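Local coordinates for protein beta-glucuronidase (Dictyoglomus thermophilum, PDB 6XXW) that probably hydrolyses beta-D-glucuronides, releasing glucuronic acid, at residues K297-D309 / I332-S345. Residues are numbered along the deposited sequence; the frame is centred on the assembly and turned at random.
Sequences KPFYFKGFGKHED and IGANSFRTSHYPYS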
loop_
_atom_site.group_PDB
_atom_site.type_symbol
_atom_site.label_atom_id
_atom_site.label_comp_id
_atom_site.label_asym_id
_atom_site.label_seq_id
_atom_site.Cartn_x
_atom_site.Cartn_y
_atom_site.Cartn_z
ATOM N N LYS A 297 25.274 -36.209 -12.080
ATOM C CA LYS A 297 23.997 -36.425 -11.423
ATOM C C LYS A 297 22.920 -35.551 -12.059
ATOM O O LYS A 297 23.215 -34.430 -12.484
ATOM C CB LYS A 297 24.093 -36.120 -9.919
ATOM C CG LYS A 297 25.074 -36.988 -9.171
ATOM C CD LYS A 297 25.131 -36.591 -7.703
ATOM C CE LYS A 297 25.687 -35.192 -7.539
ATOM N NZ LYS A 297 25.808 -34.827 -6.094
ATOM N N PRO A 298 21.670 -36.043 -12.165
ATOM C CA PRO A 298 20.601 -35.257 -12.808
ATOM C C PRO A 298 20.155 -34.036 -12.017
ATOM O O PRO A 298 19.479 -34.173 -10.996
ATOM C CB PRO A 298 19.452 -36.267 -12.937
ATOM C CG PRO A 298 19.732 -37.302 -11.895
ATOM C CD PRO A 298 21.228 -37.410 -11.835
ATOM N N PHE A 299 20.486 -32.843 -12.504
ATOM C CA PHE A 299 20.142 -31.593 -11.834
ATOM C C PHE A 299 18.687 -31.202 -12.105
ATOM O O PHE A 299 18.117 -31.539 -13.147
ATOM C CB PHE A 299 21.078 -30.484 -12.328
ATOM C CG PHE A 299 21.075 -29.225 -11.486
ATOM C CD1 PHE A 299 21.337 -29.269 -10.126
ATOM C CD2 PHE A 299 20.860 -27.989 -12.081
ATOM C CE1 PHE A 299 21.364 -28.102 -9.363
ATOM C CE2 PHE A 299 20.873 -26.801 -11.317
ATOM C CZ PHE A 299 21.127 -26.860 -9.969
ATOM N N TYR A 300 18.090 -30.475 -11.156
ATOM C CA TYR A 300 16.812 -29.794 -11.372
ATOM C C TYR A 300 16.962 -28.331 -10.979
ATOM O O TYR A 300 17.214 -28.028 -9.807
ATOM C CB TYR A 300 15.663 -30.437 -10.582
ATOM C CG TYR A 300 14.316 -29.850 -10.983
ATOM C CD1 TYR A 300 13.743 -28.789 -10.270
ATOM C CD2 TYR A 300 13.643 -30.323 -12.109
ATOM C CE1 TYR A 300 12.518 -28.243 -10.664
ATOM C CE2 TYR A 300 12.433 -29.792 -12.508
ATOM C CZ TYR A 300 11.871 -28.752 -11.797
ATOM O OH TYR A 300 10.656 -28.251 -12.224
ATOM N N PHE A 301 16.808 -27.429 -11.951
ATOM C CA PHE A 301 16.933 -25.999 -11.675
ATOM C C PHE A 301 15.737 -25.508 -10.877
ATOM O O PHE A 301 14.590 -25.691 -11.291
ATOM C CB PHE A 301 16.996 -25.172 -12.963
ATOM C CG PHE A 301 18.225 -25.376 -13.771
ATOM C CD1 PHE A 301 18.349 -26.480 -14.603
ATOM C CD2 PHE A 301 19.248 -24.444 -13.736
ATOM C CE1 PHE A 301 19.493 -26.665 -15.374
ATOM C CE2 PHE A 301 20.399 -24.625 -14.514
ATOM C CZ PHE A 301 20.505 -25.732 -15.330
ATOM N N LYS A 302 16.043 -24.809 -9.802
ATOM C CA LYS A 302 15.019 -24.132 -8.990
ATOM C C LYS A 302 15.480 -22.683 -8.873
ATOM O O LYS A 302 16.457 -22.468 -8.258
ATOM C CB LYS A 302 14.889 -24.783 -7.612
ATOM C CG LYS A 302 14.401 -26.213 -7.599
ATOM C CD LYS A 302 14.443 -26.853 -6.251
ATOM C CE LYS A 302 15.747 -26.691 -5.518
ATOM N NZ LYS A 302 15.738 -27.410 -4.233
ATOM N N GLY A 303 14.768 -21.743 -9.480
ATOM C CA GLY A 303 15.307 -20.388 -9.389
ATOM C C GLY A 303 14.543 -19.320 -10.123
ATOM O O GLY A 303 13.371 -19.410 -10.244
ATOM N N PHE A 304 15.465 -18.308 -10.608
ATOM C CA PHE A 304 14.823 -17.083 -11.076
ATOM C C PHE A 304 15.465 -16.548 -12.337
ATOM O O PHE A 304 16.507 -16.968 -12.704
ATOM C CB PHE A 304 14.860 -16.015 -9.981
ATOM C CG PHE A 304 14.079 -16.380 -8.751
ATOM C CD1 PHE A 304 12.711 -16.171 -8.694
ATOM C CD2 PHE A 304 14.712 -16.934 -7.651
ATOM C CE1 PHE A 304 11.991 -16.508 -7.564
ATOM C CE2 PHE A 304 13.996 -17.271 -6.518
ATOM C CZ PHE A 304 12.633 -17.058 -6.475
ATOM N N GLY A 305 14.796 -15.740 -13.073
ATOM C CA GLY A 305 15.433 -14.739 -13.921
ATOM C C GLY A 305 15.628 -13.524 -13.026
ATOM O O GLY A 305 14.701 -13.198 -12.280
ATOM N N LYS A 306 16.819 -12.940 -13.034
ATOM C CA LYS A 306 17.055 -11.748 -12.210
ATOM C C LYS A 306 17.207 -10.515 -13.106
ATOM O O LYS A 306 16.862 -10.577 -14.217
ATOM C CB LYS A 306 18.295 -11.980 -11.350
ATOM C CG LYS A 306 18.132 -12.956 -10.208
ATOM C CD LYS A 306 19.361 -13.097 -9.360
ATOM C CE LYS A 306 19.312 -12.390 -8.035
ATOM N NZ LYS A 306 19.223 -10.922 -8.153
ATOM N N HIS A 307 17.596 -9.407 -12.525
ATOM C CA HIS A 307 17.979 -8.206 -13.256
ATOM C C HIS A 307 18.980 -7.476 -12.383
ATOM O O HIS A 307 18.941 -7.598 -11.160
ATOM C CB HIS A 307 16.794 -7.269 -13.556
ATOM C CG HIS A 307 16.275 -7.377 -14.953
ATOM N ND1 HIS A 307 17.067 -7.169 -16.062
ATOM C CD2 HIS A 307 15.045 -7.690 -15.424
ATOM C CE1 HIS A 307 16.350 -7.351 -17.152
ATOM N NE2 HIS A 307 15.119 -7.669 -16.793
ATOM N N GLU A 308 19.864 -6.698 -13.002
ATOM C CA GLU A 308 20.733 -5.823 -12.222
ATOM C C GLU A 308 19.971 -4.520 -12.043
ATOM O O GLU A 308 19.981 -3.654 -12.916
ATOM C CB GLU A 308 22.085 -5.640 -12.901
ATOM C CG GLU A 308 22.970 -6.864 -12.740
ATOM C CD GLU A 308 24.373 -6.639 -13.262
ATOM O OE1 GLU A 308 24.507 -6.151 -14.408
ATOM O OE2 GLU A 308 25.342 -6.939 -12.521
ATOM N N ASP A 309 19.285 -4.397 -10.907
ATOM C CA ASP A 309 18.325 -3.325 -10.695
ATOM C C ASP A 309 18.094 -3.209 -9.197
ATOM O O ASP A 309 17.910 -4.223 -8.517
ATOM C CB ASP A 309 17.007 -3.628 -11.442
ATOM C CG ASP A 309 15.866 -2.703 -11.035
ATOM O OD1 ASP A 309 15.281 -2.892 -9.944
ATOM O OD2 ASP A 309 15.556 -1.782 -11.814
ATOM N N ILE A 332 15.118 -19.026 0.288
ATOM C CA ILE A 332 13.959 -19.555 -0.430
ATOM C C ILE A 332 14.207 -20.938 -1.014
ATOM O O ILE A 332 13.258 -21.605 -1.444
ATOM C CB ILE A 332 13.551 -18.528 -1.505
ATOM C CG1 ILE A 332 12.045 -18.639 -1.815
ATOM C CG2 ILE A 332 14.408 -18.679 -2.775
ATOM C CD1 ILE A 332 11.569 -17.631 -2.854
ATOM N N GLY A 333 15.450 -21.410 -1.011
ATOM C CA GLY A 333 15.752 -22.739 -1.504
ATOM C C GLY A 333 16.063 -22.808 -2.979
ATOM O O GLY A 333 15.976 -23.894 -3.570
ATOM N N ALA A 334 16.394 -21.681 -3.599
ATOM C CA ALA A 334 16.784 -21.692 -5.000
ATOM C C ALA A 334 18.191 -22.248 -5.136
ATOM O O ALA A 334 19.009 -22.146 -4.226
ATOM C CB ALA A 334 16.731 -20.285 -5.589
ATOM N N ASN A 335 18.476 -22.830 -6.295
ATOM C CA ASN A 335 19.819 -23.313 -6.558
ATOM C C ASN A 335 20.419 -22.708 -7.818
ATOM O O ASN A 335 21.526 -23.099 -8.204
ATOM C CB ASN A 335 19.820 -24.847 -6.634
ATOM C CG ASN A 335 18.940 -25.389 -7.755
ATOM O OD1 ASN A 335 18.606 -24.679 -8.706
ATOM N ND2 ASN A 335 18.573 -26.671 -7.653
ATOM N N SER A 336 19.732 -21.762 -8.465
ATOM C CA SER A 336 20.173 -21.292 -9.774
ATOM C C SER A 336 19.483 -19.985 -10.138
ATOM O O SER A 336 18.405 -19.675 -9.634
ATOM C CB SER A 336 19.880 -22.339 -10.863
ATOM O OG SER A 336 18.495 -22.675 -10.908
ATOM N N PHE A 337 20.098 -19.235 -11.062
ATOM C CA PHE A 337 19.378 -18.166 -11.744
ATOM C C PHE A 337 19.975 -17.951 -13.126
ATOM O O PHE A 337 21.048 -18.457 -13.454
ATOM C CB PHE A 337 19.359 -16.846 -10.944
ATOM C CG PHE A 337 20.710 -16.225 -10.726
ATOM C CD1 PHE A 337 21.249 -15.336 -11.652
ATOM C CD2 PHE A 337 21.415 -16.483 -9.561
ATOM C CE1 PHE A 337 22.500 -14.748 -11.429
ATOM C CE2 PHE A 337 22.660 -15.903 -9.334
ATOM C CZ PHE A 337 23.201 -15.032 -10.271
ATOM N N ARG A 338 19.245 -17.204 -13.947
ATOM C CA ARG A 338 19.710 -16.772 -15.257
ATOM C C ARG A 338 20.019 -15.285 -15.174
ATOM O O ARG A 338 19.288 -14.533 -14.525
ATOM C CB ARG A 338 18.654 -17.056 -16.350
ATOM C CG ARG A 338 19.007 -16.489 -17.744
ATOM C CD ARG A 338 18.061 -17.013 -18.845
ATOM N NE ARG A 338 16.655 -16.751 -18.532
ATOM C CZ ARG A 338 15.875 -15.891 -19.185
ATOM N NH1 ARG A 338 16.340 -15.180 -20.212
ATOM N NH2 ARG A 338 14.616 -15.751 -18.815
ATOM N N THR A 339 21.116 -14.858 -15.804
ATOM C CA THR A 339 21.457 -13.436 -15.842
ATOM C C THR A 339 20.677 -12.728 -16.952
ATOM O O THR A 339 21.232 -12.147 -17.884
ATOM C CB THR A 339 22.962 -13.223 -16.016
ATOM O OG1 THR A 339 23.361 -13.503 -17.368
ATOM C CG2 THR A 339 23.786 -14.093 -15.035
ATOM N N SER A 340 19.354 -12.782 -16.842
ATOM C CA SER A 340 18.516 -12.004 -17.742
ATOM C C SER A 340 18.835 -10.518 -17.589
ATOM O O SER A 340 18.919 -10.016 -16.462
ATOM C CB SER A 340 17.045 -12.294 -17.431
ATOM O OG SER A 340 16.848 -12.507 -16.040
ATOM N N HIS A 341 19.073 -9.811 -18.706
ATOM C CA HIS A 341 19.278 -10.362 -20.048
ATOM C C HIS A 341 20.609 -9.852 -20.592
ATOM O O HIS A 341 20.650 -9.230 -21.648
ATOM C CB HIS A 341 18.159 -9.939 -21.012
ATOM C CG HIS A 341 16.784 -10.354 -20.577
ATOM N ND1 HIS A 341 16.393 -11.675 -20.518
ATOM C CD2 HIS A 341 15.715 -9.625 -20.182
ATOM C CE1 HIS A 341 15.136 -11.740 -20.112
ATOM N NE2 HIS A 341 14.703 -10.510 -19.898
ATOM N N TYR A 342 21.688 -10.081 -19.859
ATOM C CA TYR A 342 22.979 -9.485 -20.180
ATOM C C TYR A 342 23.968 -10.059 -19.179
ATOM O O TYR A 342 23.553 -10.576 -18.131
ATOM C CB TYR A 342 22.927 -7.951 -20.099
ATOM C CG TYR A 342 22.046 -7.451 -18.969
ATOM C CD1 TYR A 342 22.514 -7.428 -17.654
ATOM C CD2 TYR A 342 20.741 -7.027 -19.214
ATOM C CE1 TYR A 342 21.696 -7.000 -16.608
ATOM C CE2 TYR A 342 19.907 -6.598 -18.163
ATOM C CZ TYR A 342 20.392 -6.592 -16.880
ATOM O OH TYR A 342 19.571 -6.160 -15.870
ATOM N N PRO A 343 25.267 -10.010 -19.457
ATOM C CA PRO A 343 26.227 -10.457 -18.449
ATOM C C PRO A 343 26.124 -9.575 -17.214
ATOM O O PRO A 343 25.933 -8.357 -17.310
ATOM C CB PRO A 343 27.584 -10.308 -19.152
ATOM C CG PRO A 343 27.234 -10.380 -20.638
ATOM C CD PRO A 343 25.918 -9.677 -20.742
ATOM N N TYR A 344 26.223 -10.201 -16.050
ATOM C CA TYR A 344 26.211 -9.442 -14.812
ATOM C C TYR A 344 27.642 -9.066 -14.425
ATOM O O TYR A 344 28.621 -9.422 -15.091
ATOM C CB TYR A 344 25.517 -10.223 -13.691
ATOM C CG TYR A 344 24.005 -10.350 -13.824
ATOM C CD1 TYR A 344 23.315 -9.772 -14.895
ATOM C CD2 TYR A 344 23.263 -11.052 -12.864
ATOM C CE1 TYR A 344 21.907 -9.910 -15.013
ATOM C CE2 TYR A 344 21.881 -11.189 -12.972
ATOM C CZ TYR A 344 21.208 -10.614 -14.045
ATOM O OH TYR A 344 19.837 -10.780 -14.118
ATOM N N SER A 345 27.762 -8.306 -13.345
ATOM C CA SER A 345 29.076 -7.978 -12.820
ATOM C C SER A 345 29.816 -9.247 -12.416
ATOM O O SER A 345 29.212 -10.227 -11.960
ATOM C CB SER A 345 28.940 -7.054 -11.615
ATOM O OG SER A 345 28.316 -7.748 -10.552
HETATM O O HOH W 1 13.274 -7.935 -18.929
HETATM O O HOH W 2 26.127 -6.280 -10.120
#
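N335 points its carboxamide at the backbone of Y300–K302 and bonds it with both ends: ND2 donates to Y300 O (2.9 Å, N-H...O 170°), which lies close to the amide plane, while OD1 accepts from K302 N (2.8 Å). S336 OG, which also meets H548, donates to the same OD1, so that three bonds hold the amide's rotation, and F299 brings CZ within 3.4 Å of N335 CG, ring and amide planes 30° apart. N335 CG sits between its backbone N and carbonyl carbon (chi1 61°), turning the amide toward the Y300–K302 backbone; N335 N itself donates to K302 O. With an alanine here, Y300 O and K302 N would probably lose these partners, and a gap would open beside the F299 ring. The segments contain neighbouring parallel strands 301-305 and 336-338 of the TIM barrel, joined through helix 319-332 as a beta-alpha-beta unit. F304 O accepts from R338 N, and R338 O from K306 N; on the helix side, the F304 ring meets I332 CD1 with its edge. K306 lays CD over one face of F337 (CD 3.7 Å from F337 CG) before its amine reaches D325. Beyond the strands, Y342 OH meets H307 ND1 at the imidazole edge (2.7 Å) and accepts from E308 N (2.9 Å). E308 runs past Y344 in the opposite direction, CG over the ring face and carboxylate nearly parallel to it; OE2 takes S345 N on its syn side but well out of the carboxylate plane (2.9 Å), while OE1 pairs with R184.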